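Local coordinates for protein argininosuccinate lyase (Chelativorans sp., PDB 6RXA) that is an EDDS lyase, a C-N lyase of the aspartase/fumarase superfamily, and probably cleaves argininosuccinate to fumarate and arginine, at residues 163-171 / 439-449. The protein carries 2 engineered substitutions. Residues are numbered along the deposited sequence; the frame is centred on the assembly and turned at random.
Sequences AQPITLGHY and NVLRREGKGMP
His170, in the first turn of helix 168-193, meets the Gly447-Pro449 loop with both an edge and a face of its ring. At the edge, His170 NE2 donates to Gly447 O over 2.9 Å, with the acceptor almost in the ring plane; Ser228 of a second subunit also hydrogen-bonds to this oxygen. Over one face lies Pro449 CB, 3.8 Å from the centroid of the His170 ring, a CH-pi contact. His170 CG stands anti to its own nitrogen (chi1 176°), which sets the imidazole beside the proline. With an alanine here, Gly447 O would probably lose its bond from this helix, keeping that from Ser228 of the second subunit, and Pro449 would lose the ring along its flank. Thr167 caps the same helix, its OG1 accepting from His170 N at 3.0 Å; that hydroxyl also donates to a water that in turn donates to Pro449 O, tying the cap to the loop. At the other end, Arg443 NE gives Gln164 OE1 a bent bond of 3.2 Å, approaching from above the amide plane, while Gln164 NE2 donates to a second water, which Arg443 NH1 reaches only weakly. Arg443 NH2 bonds Asn439 O, closing back on helix 436-442, and makes a salt bridge with Asp369, a carboxylate it shares with Arg442, which probably offsets part of the positive charge. Between these polar ends, Pro165 CG packs on Asn439 CB at 3.6 Å. Polar bonds and water bridges flanking this apolar middle probably fix the link between helices 436-442 and 451-500 against the strand-to-helix junction, while buried Pro165 O is left without a partner.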
loop_
_atom_site.group_PDB
_atom_site.type_symbol
_atom_site.label_atom_id
_atom_site.label_comp_id
_atom_site.label_asym_id
_atom_site.label_seq_id
_atom_site.Cartn_x
_atom_site.Cartn_y
_atom_site.Cartn_z
ATOM N N ALA A 163 -6.374 11.432 -30.335
ATOM C CA ALA A 163 -5.142 12.213 -30.484
ATOM C C ALA A 163 -4.688 12.303 -31.935
ATOM O O ALA A 163 -4.789 13.381 -32.535
ATOM C CB ALA A 163 -4.049 11.658 -29.567
ATOM N N GLN A 164 -4.159 11.226 -32.514
ATOM C CA GLN A 164 -3.669 11.221 -33.892
ATOM C C GLN A 164 -3.880 9.839 -34.481
ATOM O O GLN A 164 -4.108 8.861 -33.765
ATOM C CB GLN A 164 -2.188 11.597 -33.964
ATOM C CG GLN A 164 -1.845 13.032 -33.535
ATOM C CD GLN A 164 -0.348 13.296 -33.533
ATOM O OE1 GLN A 164 0.463 12.380 -33.704
ATOM N NE2 GLN A 164 0.029 14.554 -33.329
ATOM N N PRO A 165 -3.766 9.704 -35.816
ATOM C CA PRO A 165 -3.903 8.379 -36.438
ATOM C C PRO A 165 -2.662 7.516 -36.245
ATOM O O PRO A 165 -1.532 7.985 -36.384
ATOM C CB PRO A 165 -4.114 8.704 -37.926
ATOM C CG PRO A 165 -4.530 10.156 -37.957
ATOM C CD PRO A 165 -3.763 10.775 -36.827
ATOM N N ILE A 166 -2.899 6.233 -35.937
ATOM C CA ILE A 166 -1.859 5.212 -35.873
ATOM C C ILE A 166 -2.403 3.965 -36.564
ATOM O O ILE A 166 -3.340 4.045 -37.362
ATOM C CB ILE A 166 -1.452 4.916 -34.418
ATOM C CG1 ILE A 166 -2.647 4.404 -33.616
ATOM C CG2 ILE A 166 -0.859 6.151 -33.763
ATOM C CD1 ILE A 166 -2.252 3.609 -32.371
ATOM N N THR A 167 -1.835 2.805 -36.246
ATOM C CA THR A 167 -2.428 1.534 -36.641
ATOM C C THR A 167 -2.514 0.639 -35.413
ATOM O O THR A 167 -1.810 0.840 -34.419
ATOM C CB THR A 167 -1.601 0.810 -37.705
ATOM O OG1 THR A 167 -0.357 0.407 -37.114
ATOM C CG2 THR A 167 -1.344 1.705 -38.898
ATOM N N LEU A 168 -3.383 -0.370 -35.487
ATOM C CA LEU A 168 -3.451 -1.349 -34.406
ATOM C C LEU A 168 -2.103 -2.036 -34.199
ATOM O O LEU A 168 -1.709 -2.308 -33.058
ATOM C CB LEU A 168 -4.574 -2.350 -34.680
ATOM C CG LEU A 168 -4.758 -3.484 -33.668
ATOM C CD1 LEU A 168 -4.978 -2.940 -32.258
ATOM C CD2 LEU A 168 -5.909 -4.366 -34.091
ATOM N N GLY A 169 -1.374 -2.314 -35.284
ATOM C CA GLY A 169 -0.042 -2.880 -35.137
ATOM C C GLY A 169 0.894 -2.002 -34.328
ATOM O O GLY A 169 1.648 -2.485 -33.485
ATOM N N HIS A 170 0.901 -0.701 -34.620
ATOM C CA HIS A 170 1.731 0.236 -33.869
ATOM C C HIS A 170 1.394 0.216 -32.384
ATOM O O HIS A 170 2.290 0.195 -31.534
ATOM C CB HIS A 170 1.528 1.625 -34.469
ATOM C CG HIS A 170 2.249 2.714 -33.750
ATOM N ND1 HIS A 170 1.580 3.704 -33.065
ATOM C CD2 HIS A 170 3.569 2.981 -33.615
ATOM C CE1 HIS A 170 2.463 4.530 -32.530
ATOM N NE2 HIS A 170 3.676 4.115 -32.852
ATOM N N TYR A 171 0.099 0.226 -32.051
ATOM C CA TYR A 171 -0.314 0.172 -30.654
ATOM C C TYR A 171 0.209 -1.092 -29.972
ATOM O O TYR A 171 0.774 -1.040 -28.869
ATOM C CB TYR A 171 -1.851 0.251 -30.547
ATOM C CG TYR A 171 -2.303 0.168 -29.107
ATOM C CD1 TYR A 171 -2.508 -1.054 -28.497
ATOM C CD2 TYR A 171 -2.470 1.312 -28.346
ATOM C CE1 TYR A 171 -2.865 -1.143 -27.183
ATOM C CE2 TYR A 171 -2.837 1.232 -27.010
ATOM C CZ TYR A 171 -3.037 0.000 -26.434
ATOM O OH TYR A 171 -3.393 -0.115 -25.107
ATOM N N ASN A 439 -1.586 10.488 -42.808
ATOM C CA ASN A 439 -1.038 10.829 -41.495
ATOM C C ASN A 439 -0.144 9.701 -40.995
ATOM O O ASN A 439 0.911 9.943 -40.394
ATOM C CB ASN A 439 -2.152 11.055 -40.461
ATOM C CG ASN A 439 -2.742 12.440 -40.506
ATOM O OD1 ASN A 439 -2.804 13.123 -39.485
ATOM N ND2 ASN A 439 -3.210 12.847 -41.666
ATOM N N VAL A 440 -0.577 8.451 -41.198
ATOM C CA VAL A 440 0.213 7.306 -40.765
ATOM C C VAL A 440 1.494 7.213 -41.576
ATOM O O VAL A 440 2.591 7.088 -41.022
ATOM C CB VAL A 440 -0.621 6.016 -40.872
ATOM C CG1 VAL A 440 0.254 4.812 -40.668
ATOM C CG2 VAL A 440 -1.745 6.028 -39.833
ATOM N N LEU A 441 1.376 7.313 -42.903
ATOM C CA LEU A 441 2.542 7.165 -43.767
ATOM C C LEU A 441 3.590 8.238 -43.496
ATOM O O LEU A 441 4.798 7.973 -43.591
ATOM C CB LEU A 441 2.105 7.199 -45.231
ATOM C CG LEU A 441 1.272 6.016 -45.714
ATOM C CD1 LEU A 441 0.944 6.168 -47.209
ATOM C CD2 LEU A 441 1.986 4.713 -45.445
ATOM N N ARG A 442 3.163 9.463 -43.181
ATOM C CA ARG A 442 4.125 10.523 -42.898
ATOM C C ARG A 442 4.905 10.281 -41.609
ATOM O O ARG A 442 6.020 10.797 -41.473
ATOM C CB ARG A 442 3.411 11.876 -42.821
ATOM C CG ARG A 442 3.113 12.453 -44.190
ATOM C CD ARG A 442 2.597 13.869 -44.098
ATOM N NE ARG A 442 1.220 13.926 -43.623
ATOM C CZ ARG A 442 0.149 13.937 -44.417
ATOM N NH1 ARG A 442 0.279 13.906 -45.737
ATOM N NH2 ARG A 442 -1.064 13.995 -43.883
ATOM N N ARG A 443 4.352 9.515 -40.673
ATOM C CA ARG A 443 4.999 9.252 -39.386
ATOM C C ARG A 443 5.845 7.991 -39.531
ATOM O O ARG A 443 5.482 6.901 -39.075
ATOM C CB ARG A 443 3.951 9.127 -38.289
ATOM C CG ARG A 443 3.255 10.444 -37.960
ATOM C CD ARG A 443 2.010 10.237 -37.094
ATOM N NE ARG A 443 1.586 11.530 -36.562
ATOM C CZ ARG A 443 1.021 12.484 -37.293
ATOM N NH1 ARG A 443 0.699 13.654 -36.746
ATOM N NH2 ARG A 443 0.776 12.273 -38.579
ATOM N N GLU A 444 7.006 8.159 -40.176
ATOM C CA GLU A 444 7.826 7.033 -40.613
ATOM C C GLU A 444 9.159 6.886 -39.876
ATOM O O GLU A 444 9.969 6.036 -40.260
ATOM C CB GLU A 444 8.054 7.094 -42.127
ATOM C CG GLU A 444 8.687 8.389 -42.603
ATOM C CD GLU A 444 8.995 8.365 -44.086
ATOM O OE1 GLU A 444 9.518 9.375 -44.603
ATOM O OE2 GLU A 444 8.713 7.330 -44.728
ATOM N N GLY A 445 9.400 7.640 -38.816
ATOM C CA GLY A 445 10.615 7.469 -38.048
ATOM C C GLY A 445 10.584 6.263 -37.108
ATOM O O GLY A 445 9.642 5.463 -37.074
ATOM N N LYS A 446 11.655 6.148 -36.319
ATOM C CA LYS A 446 11.754 5.049 -35.360
ATOM C C LYS A 446 10.599 5.106 -34.372
ATOM O O LYS A 446 10.354 6.142 -33.738
ATOM C CB LYS A 446 13.076 5.106 -34.606
ATOM C CG LYS A 446 14.309 4.877 -35.469
ATOM C CD LYS A 446 15.570 5.014 -34.625
ATOM C CE LYS A 446 16.817 4.637 -35.390
ATOM N NZ LYS A 446 17.978 4.574 -34.457
ATOM N N GLY A 447 9.892 3.983 -34.234
ATOM C CA GLY A 447 8.812 3.852 -33.273
ATOM C C GLY A 447 7.495 4.472 -33.668
ATOM O O GLY A 447 6.588 4.564 -32.837
ATOM N N MET A 448 7.366 4.912 -34.911
ATOM C CA MET A 448 6.195 5.613 -35.415
ATOM C C MET A 448 5.320 4.649 -36.204
ATOM O O MET A 448 5.730 3.533 -36.528
ATOM C CB MET A 448 6.665 6.800 -36.248
ATOM C CG MET A 448 7.572 7.718 -35.429
ATOM S SD MET A 448 7.968 9.233 -36.310
ATOM C CE MET A 448 9.293 9.895 -35.291
ATOM N N PRO A 449 4.072 5.039 -36.500
ATOM C CA PRO A 449 3.088 4.052 -36.982
ATOM C C PRO A 449 3.165 3.664 -38.457
ATOM O O PRO A 449 2.454 2.725 -38.853
ATOM C CB PRO A 449 1.739 4.707 -36.658
ATOM C CG PRO A 449 2.034 6.190 -36.659
ATOM C CD PRO A 449 3.410 6.271 -36.025
HETATM O O HOH W 1 2.706 14.692 -34.644
HETATM O O HOH W 2 1.606 0.090 -39.013
#